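Side-chain contacts in hydrazine synthase subunit alpha (Candidatus Kuenenia stuttgartiensis, PDB 5C2V), which condenses hydroxylamine with ammonia to form hydrazine, the second half-reaction of the heme c-dependent hydrazine synthase complex: residues Y468-P473 with S493-T498; I32-S37 with K67-L72; F434-S439 with Q509-D514; G152-H157 with T412-D417. One frame throughout, in Å; residues are numbered along the deposited sequence.

Contact 1. Residues Y468-P473 with S493-T498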
# COMPACT_ATOMS: atom_id res chain seq x y z
N TYR D 468 1.12 -23.36 -15.86
CA TYR D 468 1.11 -23.59 -17.30
C TYR D 468 1.29 -22.27 -18.04
O TYR D 468 0.59 -21.29 -17.77
CB TYR D 468 -0.20 -24.25 -17.74
CG TYR D 468 -0.48 -25.59 -17.09
CD1 TYR D 468 0.56 -26.39 -16.63
CD2 TYR D 468 -1.78 -26.05 -16.94
CE1 TYR D 468 0.30 -27.61 -16.03
CE2 TYR D 468 -2.04 -27.26 -16.35
CZ TYR D 468 -1.00 -28.04 -15.90
OH TYR D 468 -1.26 -29.26 -15.31
N GLN D 469 2.24 -22.24 -18.96
CA GLN D 469 2.47 -21.06 -19.78
C GLN D 469 1.25 -20.80 -20.65
O GLN D 469 0.58 -21.73 -21.08
CB GLN D 469 3.72 -21.23 -20.64
CG GLN D 469 4.14 -19.98 -21.39
CD GLN D 469 4.63 -18.87 -20.47
OE1 GLN D 469 5.82 -18.81 -20.15
NE2 GLN D 469 3.73 -18.00 -20.06
N CYS D 470 0.96 -19.53 -20.90
CA CYS D 470 -0.21 -19.18 -21.69
C CYS D 470 0.17 -19.08 -23.16
O CYS D 470 0.87 -18.15 -23.57
CB CYS D 470 -0.82 -17.87 -21.21
SG CYS D 470 -2.29 -17.34 -22.12
N VAL D 471 -0.30 -20.04 -23.95
CA VAL D 471 -0.03 -20.06 -25.38
C VAL D 471 -1.33 -20.13 -26.17
O VAL D 471 -2.09 -21.09 -26.09
CB VAL D 471 0.90 -21.25 -25.76
CG1 VAL D 471 2.31 -21.00 -25.25
CG2 VAL D 471 0.37 -22.57 -25.20
N GLU D 472 -1.60 -19.06 -26.92
CA GLU D 472 -2.84 -18.95 -27.67
C GLU D 472 -2.55 -18.50 -29.09
O GLU D 472 -2.65 -17.31 -29.40
CB GLU D 472 -3.80 -17.98 -26.98
CG GLU D 472 -4.12 -18.34 -25.53
CD GLU D 472 -5.07 -19.52 -25.40
OE1 GLU D 472 -5.68 -19.91 -26.42
OE2 GLU D 472 -5.20 -20.06 -24.29
N PRO D 473 -2.19 -19.44 -29.97
CA PRO D 473 -1.83 -19.15 -31.36
C PRO D 473 -3.00 -18.62 -32.18
O PRO D 473 -2.81 -17.77 -33.05
CB PRO D 473 -1.37 -20.51 -31.89
CG PRO D 473 -2.07 -21.51 -31.04
CD PRO D 473 -2.14 -20.89 -29.67
N SER D 493 -8.57 -12.71 -18.50
CA SER D 493 -8.57 -13.13 -19.90
C SER D 493 -9.67 -14.15 -20.15
O SER D 493 -10.43 -14.46 -19.24
CB SER D 493 -7.22 -13.72 -20.29
OG SER D 493 -7.08 -15.04 -19.79
N SER D 494 -9.74 -14.67 -21.36
CA SER D 494 -10.73 -15.69 -21.71
C SER D 494 -10.54 -16.97 -20.89
O SER D 494 -11.46 -17.78 -20.78
CB SER D 494 -10.66 -16.01 -23.20
OG SER D 494 -11.50 -17.10 -23.53
N ASN D 495 -9.35 -17.14 -20.34
CA ASN D 495 -9.02 -18.32 -19.54
C ASN D 495 -9.52 -18.27 -18.10
O ASN D 495 -9.96 -19.28 -17.55
CB ASN D 495 -7.51 -18.56 -19.55
CG ASN D 495 -7.00 -18.99 -20.91
OD1 ASN D 495 -7.68 -19.71 -21.64
ND2 ASN D 495 -5.80 -18.56 -21.26
N SER D 496 -9.43 -17.09 -17.47
CA SER D 496 -9.85 -16.96 -16.07
C SER D 496 -10.37 -15.57 -15.74
O SER D 496 -9.95 -14.58 -16.34
CB SER D 496 -8.68 -17.30 -15.14
OG SER D 496 -7.72 -16.26 -15.12
N GLY D 497 -11.29 -15.51 -14.78
CA GLY D 497 -11.83 -14.24 -14.32
C GLY D 497 -10.93 -13.60 -13.28
O GLY D 497 -11.21 -12.50 -12.80
N THR D 498 -9.85 -14.29 -12.93
CA THR D 498 -8.90 -13.78 -11.95
C THR D 498 -7.56 -13.48 -12.60
O THR D 498 -7.38 -13.69 -13.80
CB THR D 498 -8.69 -14.77 -10.79
OG1 THR D 498 -7.81 -15.83 -11.22
CG2 THR D 498 -10.01 -15.36 -10.34
O HOH W 1 -6.80 -21.73 -22.94
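The carboxylate of Glu472 and the side-chain amide of Asn495 meet with their planes 43° apart, reaching toward each other from opposite directions. OE2 of Glu472 is the carboxylate oxygen that meets the N/O end of the Asn495 amide, 3.4 Å from ND2 and 3.6 Å from OD1; the two planes do not stack. Asn495 ND2 donates a weak, fairly straight hydrogen bond to Glu472 OE2, with an N-H...O angle of 158°. Water 1 adds a second link beside it. It donates to Glu472 OE2 at 2.7 Å and to Asn495 OD1 at 2.6 Å. ND2 thus gives its N-H to the carboxylate directly, and OD1 accepts from the water that also donates to OE2, which should limit rotation of the amide. The Glu472 chain folds back about its CB-CG bond (chi2 -74°), which brings OE2 round to the amide. Cys470 SG lies alongside the same amide nitrogen, 3.8 Å from Asn495 ND2. Behind the amide, Asn495 N donates to Ser493 OG at 3.1 Å, an ST turn just before this side chain. A bound calcium ion lies about 4 Å from the Asn495 side chain, and the calcium ligand Asp768 touches that side chain. Both segments belong to the middle domain, in the long loop that connects strand 461-467 to its antiparallel neighbour, strand 503-510.

Contact 2. Residues I32-S37 with K67-L72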
# COMPACT_ATOMS: atom_id res chain seq x y z
N ILE D 32 36.24 3.10 -24.92
CA ILE D 32 34.97 2.58 -24.43
C ILE D 32 34.06 2.10 -25.57
O ILE D 32 34.10 2.63 -26.68
CB ILE D 32 34.20 3.64 -23.60
CG1 ILE D 32 33.84 4.85 -24.47
CG2 ILE D 32 35.00 4.07 -22.38
CD1 ILE D 32 33.00 5.88 -23.75
N LEU D 33 33.26 1.08 -25.28
CA LEU D 33 32.25 0.60 -26.22
C LEU D 33 30.87 1.02 -25.75
O LEU D 33 30.57 0.95 -24.56
CB LEU D 33 32.31 -0.93 -26.34
CG LEU D 33 33.51 -1.57 -27.05
CD1 LEU D 33 33.54 -3.06 -26.76
CD2 LEU D 33 33.43 -1.32 -28.54
N PHE D 34 30.02 1.45 -26.68
CA PHE D 34 28.64 1.77 -26.30
C PHE D 34 27.65 1.67 -27.46
O PHE D 34 28.04 1.66 -28.63
CB PHE D 34 28.56 3.16 -25.66
CG PHE D 34 28.97 4.28 -26.57
CD1 PHE D 34 28.04 4.95 -27.34
CD2 PHE D 34 30.30 4.69 -26.63
CE1 PHE D 34 28.42 5.99 -28.16
CE2 PHE D 34 30.68 5.73 -27.45
CZ PHE D 34 29.74 6.38 -28.22
N THR D 35 26.37 1.59 -27.11
CA THR D 35 25.30 1.44 -28.07
C THR D 35 24.65 2.78 -28.43
O THR D 35 24.34 3.58 -27.54
CB THR D 35 24.20 0.48 -27.55
OG1 THR D 35 24.79 -0.76 -27.16
CG2 THR D 35 23.14 0.24 -28.61
N GLN D 36 24.47 3.00 -29.72
CA GLN D 36 23.74 4.16 -30.22
C GLN D 36 22.43 3.71 -30.86
O GLN D 36 22.42 2.88 -31.77
CB GLN D 36 24.57 4.94 -31.23
CG GLN D 36 25.78 5.64 -30.63
CD GLN D 36 26.55 6.44 -31.66
OE1 GLN D 36 26.58 6.10 -32.84
NE2 GLN D 36 27.18 7.53 -31.22
N SER D 37 21.32 4.27 -30.38
CA SER D 37 20.00 3.93 -30.90
C SER D 37 19.32 5.15 -31.50
O SER D 37 19.52 6.26 -31.02
CB SER D 37 19.13 3.33 -29.80
OG SER D 37 19.67 2.10 -29.33
N LYS D 67 39.63 11.12 -29.54
CA LYS D 67 38.24 11.50 -29.80
C LYS D 67 37.67 10.85 -31.06
O LYS D 67 36.72 11.35 -31.65
CB LYS D 67 38.12 13.03 -29.92
CG LYS D 67 38.89 13.82 -28.87
CD LYS D 67 38.24 13.75 -27.50
CE LYS D 67 38.95 14.66 -26.51
NZ LYS D 67 38.31 14.67 -25.17
N GLU D 68 38.26 9.73 -31.46
CA GLU D 68 37.84 9.01 -32.66
C GLU D 68 36.68 8.05 -32.38
O GLU D 68 36.58 7.49 -31.29
CB GLU D 68 39.02 8.25 -33.26
CG GLU D 68 39.17 8.44 -34.76
CD GLU D 68 40.33 7.65 -35.34
OE1 GLU D 68 41.20 7.21 -34.56
OE2 GLU D 68 40.38 7.48 -36.58
N LEU D 69 35.81 7.88 -33.37
CA LEU D 69 34.68 6.96 -33.24
C LEU D 69 34.62 5.98 -34.42
O LEU D 69 34.84 6.37 -35.57
CB LEU D 69 33.37 7.75 -33.15
CG LEU D 69 32.10 6.93 -32.91
CD1 LEU D 69 32.19 6.18 -31.59
CD2 LEU D 69 30.87 7.83 -32.94
N LYS D 70 34.33 4.72 -34.12
CA LYS D 70 34.27 3.69 -35.16
C LYS D 70 33.09 2.73 -34.98
O LYS D 70 32.81 2.28 -33.87
CB LYS D 70 35.58 2.89 -35.18
CG LYS D 70 35.60 1.76 -36.19
CD LYS D 70 36.92 0.99 -36.15
CE LYS D 70 36.91 -0.16 -37.14
NZ LYS D 70 38.20 -0.91 -37.12
N VAL D 71 32.41 2.42 -36.09
CA VAL D 71 31.28 1.51 -36.07
C VAL D 71 31.71 0.08 -36.41
O VAL D 71 32.14 -0.20 -37.52
CB VAL D 71 30.19 1.94 -37.07
CG1 VAL D 71 29.05 0.92 -37.09
CG2 VAL D 71 29.66 3.32 -36.73
N LEU D 72 31.60 -0.81 -35.43
CA LEU D 72 31.97 -2.22 -35.60
C LEU D 72 30.88 -3.07 -36.24
O LEU D 72 31.17 -4.02 -36.97
CB LEU D 72 32.36 -2.82 -34.24
CG LEU D 72 33.74 -2.47 -33.67
CD1 LEU D 72 33.81 -1.02 -33.19
CD2 LEU D 72 34.12 -3.42 -32.55
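Phe34 and Leu69 form the apolar part of this contact, which reaches across one blade of the six-bladed beta-propeller. Their side chains cross at about a right angle, and Phe34 CZ lies 4.2 Å from Leu69 CD1. The methyl comes to the ring obliquely. Phe34 CG stands between the backbone N and the carbonyl carbon (chi1 62°), and from there the ring reaches out over strand 58-63, touching Val60 and Phe62. The other branch of Leu69 meets a polar group: CD2 lies 4.1 Å from Gln36 NE2, in simple van der Waals contact. The Gln36 chain is extended beyond CG and comes from the direction opposite to Leu69. Its amide is held by other residues. OE1 is hydrogen-bonded to Arg58 of the trimethyl glycine pocket, and NE2 makes a weak bond to the calcium ligand Asp382. The packed side is thus that of Phe34 and Gln36, both buried and both meeting Leu69. The loose side begins at Leu69 itself, which is partly exposed, and its neighbours Lys67, Glu68 and Lys70 are exposed to solvent. Strand 58-63 runs between the two contacting strands and pairs antiparallel with each. Strand 69-71 is one edge of this four-stranded sheet. Strand 31-37 pairs on its far side with strand 381-387, the other edge, so early and late parts of the propeller chain close this blade together.

Contact 3. Residues F434-S439 with Q509-D514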
# COMPACT_ATOMS: atom_id res chain seq x y z
N PHE D 434 11.92 -27.74 6.57
CA PHE D 434 12.13 -28.25 7.92
C PHE D 434 10.93 -27.95 8.82
O PHE D 434 10.54 -28.79 9.63
CB PHE D 434 13.41 -27.66 8.51
CG PHE D 434 14.63 -27.94 7.69
CD1 PHE D 434 14.86 -29.21 7.17
CD2 PHE D 434 15.55 -26.94 7.41
CE1 PHE D 434 15.98 -29.47 6.41
CE2 PHE D 434 16.68 -27.20 6.65
CZ PHE D 434 16.89 -28.47 6.15
N ASP D 435 10.38 -26.75 8.71
CA ASP D 435 9.15 -26.42 9.42
C ASP D 435 8.19 -25.65 8.51
O ASP D 435 8.49 -24.55 8.08
CB ASP D 435 9.47 -25.60 10.67
CG ASP D 435 8.28 -25.48 11.61
OD1 ASP D 435 7.29 -26.22 11.41
OD2 ASP D 435 8.33 -24.64 12.54
N THR D 436 7.02 -26.23 8.25
CA THR D 436 6.06 -25.60 7.34
C THR D 436 5.19 -24.58 8.06
O THR D 436 4.51 -23.77 7.42
CB THR D 436 5.16 -26.65 6.66
OG1 THR D 436 4.70 -27.60 7.63
CG2 THR D 436 5.92 -27.37 5.57
N THR D 437 5.21 -24.61 9.39
CA THR D 437 4.41 -23.69 10.19
C THR D 437 5.22 -22.47 10.60
O THR D 437 4.72 -21.56 11.27
CB THR D 437 3.86 -24.37 11.45
OG1 THR D 437 4.93 -24.55 12.40
CG2 THR D 437 3.26 -25.73 11.11
N LEU D 438 6.49 -22.44 10.19
CA LEU D 438 7.40 -21.36 10.56
C LEU D 438 7.38 -20.24 9.52
O LEU D 438 7.75 -20.45 8.37
CB LEU D 438 8.82 -21.90 10.73
CG LEU D 438 9.90 -20.91 11.13
CD1 LEU D 438 9.66 -20.37 12.53
CD2 LEU D 438 11.28 -21.55 11.03
N SER D 439 6.95 -19.05 9.93
CA SER D 439 6.82 -17.93 9.01
C SER D 439 7.00 -16.58 9.70
O SER D 439 6.80 -16.45 10.90
CB SER D 439 5.46 -17.97 8.32
OG SER D 439 5.37 -16.96 7.32
N GLN D 509 1.69 -33.90 -0.94
CA GLN D 509 2.65 -34.63 -0.10
C GLN D 509 2.37 -34.41 1.38
O GLN D 509 2.13 -33.29 1.81
CB GLN D 509 4.08 -34.20 -0.43
CG GLN D 509 5.14 -35.06 0.22
CD GLN D 509 5.03 -36.52 -0.19
OE1 GLN D 509 5.08 -37.42 0.65
NE2 GLN D 509 4.89 -36.76 -1.49
N TYR D 510 2.41 -35.49 2.16
CA TYR D 510 2.09 -35.38 3.58
C TYR D 510 3.14 -34.59 4.36
O TYR D 510 4.28 -34.45 3.91
CB TYR D 510 1.91 -36.78 4.20
CG TYR D 510 3.15 -37.66 4.17
CD1 TYR D 510 4.09 -37.61 5.19
CD2 TYR D 510 3.36 -38.55 3.13
CE1 TYR D 510 5.21 -38.42 5.17
CE2 TYR D 510 4.48 -39.36 3.10
CZ TYR D 510 5.40 -39.29 4.12
OH TYR D 510 6.51 -40.10 4.09
N VAL D 511 2.74 -34.07 5.51
CA VAL D 511 3.64 -33.31 6.37
C VAL D 511 3.80 -34.00 7.72
O VAL D 511 2.82 -34.45 8.32
CB VAL D 511 3.13 -31.87 6.58
CG1 VAL D 511 3.97 -31.14 7.61
CG2 VAL D 511 3.12 -31.11 5.27
N GLU D 512 5.04 -34.10 8.19
CA GLU D 512 5.34 -34.74 9.47
C GLU D 512 4.76 -33.95 10.64
O GLU D 512 4.45 -32.77 10.51
CB GLU D 512 6.85 -34.92 9.65
CG GLU D 512 7.51 -35.78 8.59
CD GLU D 512 7.17 -37.25 8.73
OE1 GLU D 512 7.43 -38.01 7.77
OE2 GLU D 512 6.65 -37.65 9.79
N SER D 513 4.61 -34.62 11.78
CA SER D 513 4.00 -34.02 12.96
C SER D 513 4.77 -32.81 13.48
O SER D 513 4.21 -31.98 14.20
CB SER D 513 3.89 -35.07 14.08
OG SER D 513 5.17 -35.47 14.53
N ASP D 514 6.04 -32.70 13.12
CA ASP D 514 6.86 -31.57 13.56
C ASP D 514 6.86 -30.44 12.53
O ASP D 514 7.53 -29.42 12.72
CB ASP D 514 8.30 -32.03 13.84
CG ASP D 514 9.03 -32.47 12.59
OD1 ASP D 514 8.36 -32.95 11.65
OD2 ASP D 514 10.27 -32.33 12.55
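Van der Waals contact joins Thr436 to Val511, whose side chains slide past each other in opposite directions. Thr436 OG1 lies 3.6 Å from Val511 CG1. That methyl is anti to the backbone N of Val511 (chi1 173°), which turns it toward the hydroxyl. Hydrogen bonds hold the polar atoms, and none of them runs directly between the two segments. Thr436 OG1 is bonded to Gly515 O, just past Asp514, and the backbones of Thr436 and Gly515 are bonded as well. Within the loop, Thr437 OG1 donates to Asp435 OD1 at 3.1 Å, reaching the syn side of the carboxylate from 29° out of its plane. Thr437 N adds a weak bond to the same Asp435 OD1 at 3.3 Å. On the other segment, Asp514 OD1 bonds to Ser516 OG. Asp435 OD1 also lies 3.5 Å from Asp514 O. These are two acceptors with no hydrogen bond between them, probably a mildly unfavourable pair. The surroundings place the contact near a redox centre and a subunit boundary: the Thr436 side chain is about 5 Å from a bound heme c and about 5 Å from the side chain of Cys559, which is covalently bound to heme, while Phe434 packs on Leu215 of the beta subunit. With no hydrogen bond between the segments, their direct contact is chiefly the Thr436-Val511 packing, and the two Thr437 donors on Asp435 OD1 probably ease its approach to Asp514 O.

Contact 4. Residues G152-H157 with T412-D417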
# COMPACT_ATOMS: atom_id res chain seq x y z
N GLY D 152 36.04 -49.58 -12.67
CA GLY D 152 36.16 -48.40 -13.49
C GLY D 152 37.36 -47.56 -13.06
O GLY D 152 37.78 -47.62 -11.91
N ASP D 153 37.89 -46.77 -13.98
CA ASP D 153 38.99 -45.88 -13.66
C ASP D 153 38.75 -44.49 -14.24
O ASP D 153 37.80 -44.29 -14.98
CB ASP D 153 40.32 -46.44 -14.17
CG ASP D 153 40.76 -47.68 -13.42
OD1 ASP D 153 41.62 -47.55 -12.51
OD2 ASP D 153 40.26 -48.78 -13.73
N TRP D 154 39.64 -43.56 -13.92
CA TRP D 154 39.48 -42.19 -14.37
C TRP D 154 40.56 -41.85 -15.39
O TRP D 154 41.74 -41.78 -15.06
CB TRP D 154 39.54 -41.23 -13.18
CG TRP D 154 38.40 -41.40 -12.22
CD1 TRP D 154 38.36 -42.23 -11.13
CD2 TRP D 154 37.13 -40.74 -12.26
NE1 TRP D 154 37.15 -42.12 -10.49
CE2 TRP D 154 36.38 -41.21 -11.17
CE3 TRP D 154 36.57 -39.79 -13.11
CZ2 TRP D 154 35.08 -40.76 -10.91
CZ3 TRP D 154 35.28 -39.34 -12.86
CH2 TRP D 154 34.55 -39.83 -11.76
N LYS D 155 40.13 -41.64 -16.63
CA LYS D 155 41.07 -41.46 -17.73
C LYS D 155 40.90 -40.12 -18.45
O LYS D 155 39.78 -39.59 -18.54
CB LYS D 155 40.93 -42.61 -18.74
CG LYS D 155 41.03 -44.00 -18.11
CD LYS D 155 40.89 -45.09 -19.16
CE LYS D 155 40.81 -46.47 -18.53
NZ LYS D 155 40.71 -47.55 -19.55
N GLU D 156 42.01 -39.60 -18.95
CA GLU D 156 42.04 -38.37 -19.73
C GLU D 156 41.74 -38.66 -21.19
O GLU D 156 42.44 -39.43 -21.84
CB GLU D 156 43.41 -37.69 -19.62
CG GLU D 156 43.86 -37.36 -18.21
CD GLU D 156 45.36 -37.31 -18.09
OE1 GLU D 156 46.03 -38.31 -18.44
OE2 GLU D 156 45.89 -36.26 -17.66
N HIS D 157 40.66 -38.09 -21.69
CA HIS D 157 40.26 -38.29 -23.08
C HIS D 157 40.60 -37.13 -24.04
O HIS D 157 40.07 -37.07 -25.16
CB HIS D 157 38.79 -38.67 -23.13
CG HIS D 157 38.57 -40.10 -22.74
ND1 HIS D 157 38.74 -40.55 -21.45
CD2 HIS D 157 38.28 -41.19 -23.49
CE1 HIS D 157 38.51 -41.85 -21.41
NE2 HIS D 157 38.23 -42.26 -22.63
N THR D 412 29.96 -40.81 -7.04
CA THR D 412 31.09 -40.98 -7.95
C THR D 412 31.27 -39.81 -8.92
O THR D 412 32.22 -39.79 -9.70
CB THR D 412 30.93 -42.27 -8.77
OG1 THR D 412 29.76 -42.18 -9.59
CG2 THR D 412 30.81 -43.47 -7.85
N TYR D 413 30.35 -38.84 -8.86
CA TYR D 413 30.31 -37.72 -9.80
C TYR D 413 30.32 -38.19 -11.25
O TYR D 413 31.23 -37.88 -12.02
CB TYR D 413 31.48 -36.76 -9.55
CG TYR D 413 31.28 -35.37 -10.12
CD1 TYR D 413 30.50 -34.44 -9.46
CD2 TYR D 413 31.89 -34.99 -11.31
CE1 TYR D 413 30.31 -33.17 -9.97
CE2 TYR D 413 31.71 -33.72 -11.83
CZ TYR D 413 30.92 -32.81 -11.16
OH TYR D 413 30.74 -31.55 -11.67
N GLN D 414 29.29 -38.95 -11.62
CA GLN D 414 29.12 -39.42 -12.99
C GLN D 414 27.80 -38.93 -13.60
O GLN D 414 26.73 -39.25 -13.08
CB GLN D 414 29.19 -40.95 -13.05
CG GLN D 414 30.57 -41.50 -12.71
CD GLN D 414 30.61 -43.01 -12.73
OE1 GLN D 414 30.34 -43.67 -11.73
NE2 GLN D 414 30.96 -43.57 -13.88
N PRO D 415 27.88 -38.15 -14.68
CA PRO D 415 26.69 -37.67 -15.39
C PRO D 415 25.75 -38.81 -15.81
O PRO D 415 26.22 -39.88 -16.18
CB PRO D 415 27.27 -36.98 -16.63
CG PRO D 415 28.64 -36.57 -16.22
CD PRO D 415 29.12 -37.65 -15.30
N PHE D 416 24.45 -38.56 -15.73
CA PHE D 416 23.46 -39.57 -16.12
C PHE D 416 22.19 -38.93 -16.68
O PHE D 416 21.75 -37.88 -16.22
CB PHE D 416 23.11 -40.46 -14.92
CG PHE D 416 22.56 -39.72 -13.73
CD1 PHE D 416 23.42 -39.19 -12.78
CD2 PHE D 416 21.20 -39.56 -13.56
CE1 PHE D 416 22.92 -38.51 -11.68
CE2 PHE D 416 20.70 -38.88 -12.47
CZ PHE D 416 21.56 -38.35 -11.53
N ASP D 417 21.62 -39.58 -17.69
CA ASP D 417 20.37 -39.13 -18.30
C ASP D 417 19.20 -39.88 -17.68
O ASP D 417 19.10 -41.10 -17.80
CB ASP D 417 20.41 -39.36 -19.82
CG ASP D 417 19.21 -38.75 -20.52
OD1 ASP D 417 18.11 -39.34 -20.44
OD2 ASP D 417 19.37 -37.69 -21.17
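Trp154, near the start of strand 154-171 in a branched antiparallel sheet, probably part of the N-terminal domain that includes the beta-propeller, sets the edge of its indole against the backbone of Thr412 and Tyr413. The side chain leaves CB with CG anti to the carbonyl carbon (chi1 -65°), and the ring then extends across to the turn. The contact lies at the far end of the benzene part. There CZ2 of Trp154 lies 3.3 Å from Thr412 O. The next atom, CH2, is the tip and lies 3.1 Å from the same Thr412 O. CH2 also faces Tyr413 O at 3.9 Å. Both carbonyl oxygens sit in the ring plane, consistent with their meeting the C-H edge of the ring and not its pi face. Gln414 CG reaches CH2 obliquely at 4.4 Å. His30 of the gamma subunit meets Trp154 edge-to-face, and Arg124 of that chain packs on it. The contact thus joins the sheet of strand 154-171 to the loop entering strand 415-417, an outermost strand of a small three-stranded sheet, beside the gamma subunit. Within the turn, Thr412 OG1 donates to Gln414 OE1 at 2.7 Å, in the carbonyl plane and on a lone pair.

How the contacts relate
Along the chain, contacts 2 and 4 come first, in series, and contact 1 is nested inside the loop that contact 3 closes. Contact 2 lies within one propeller blade. Contact 4 joins the sheet that includes strand 154-171 to the loop leading into the small sheet of strands 401-403, 406-408 and 415-417. Contacts 1 and 3 share the neighbourhood of strand 503-510: contact 1 lies in the loop before it, contact 3 at its end. Their centres are 33 Å apart. Contacts 2 and 3 are farthest apart, with centres 57 Å from each other on opposite sides of the chain's centre. No two contacts touch. They lie in separate regions, from the propeller to the heme-bearing middle domain, and contacts 3 and 4 also border the beta and gamma subunits.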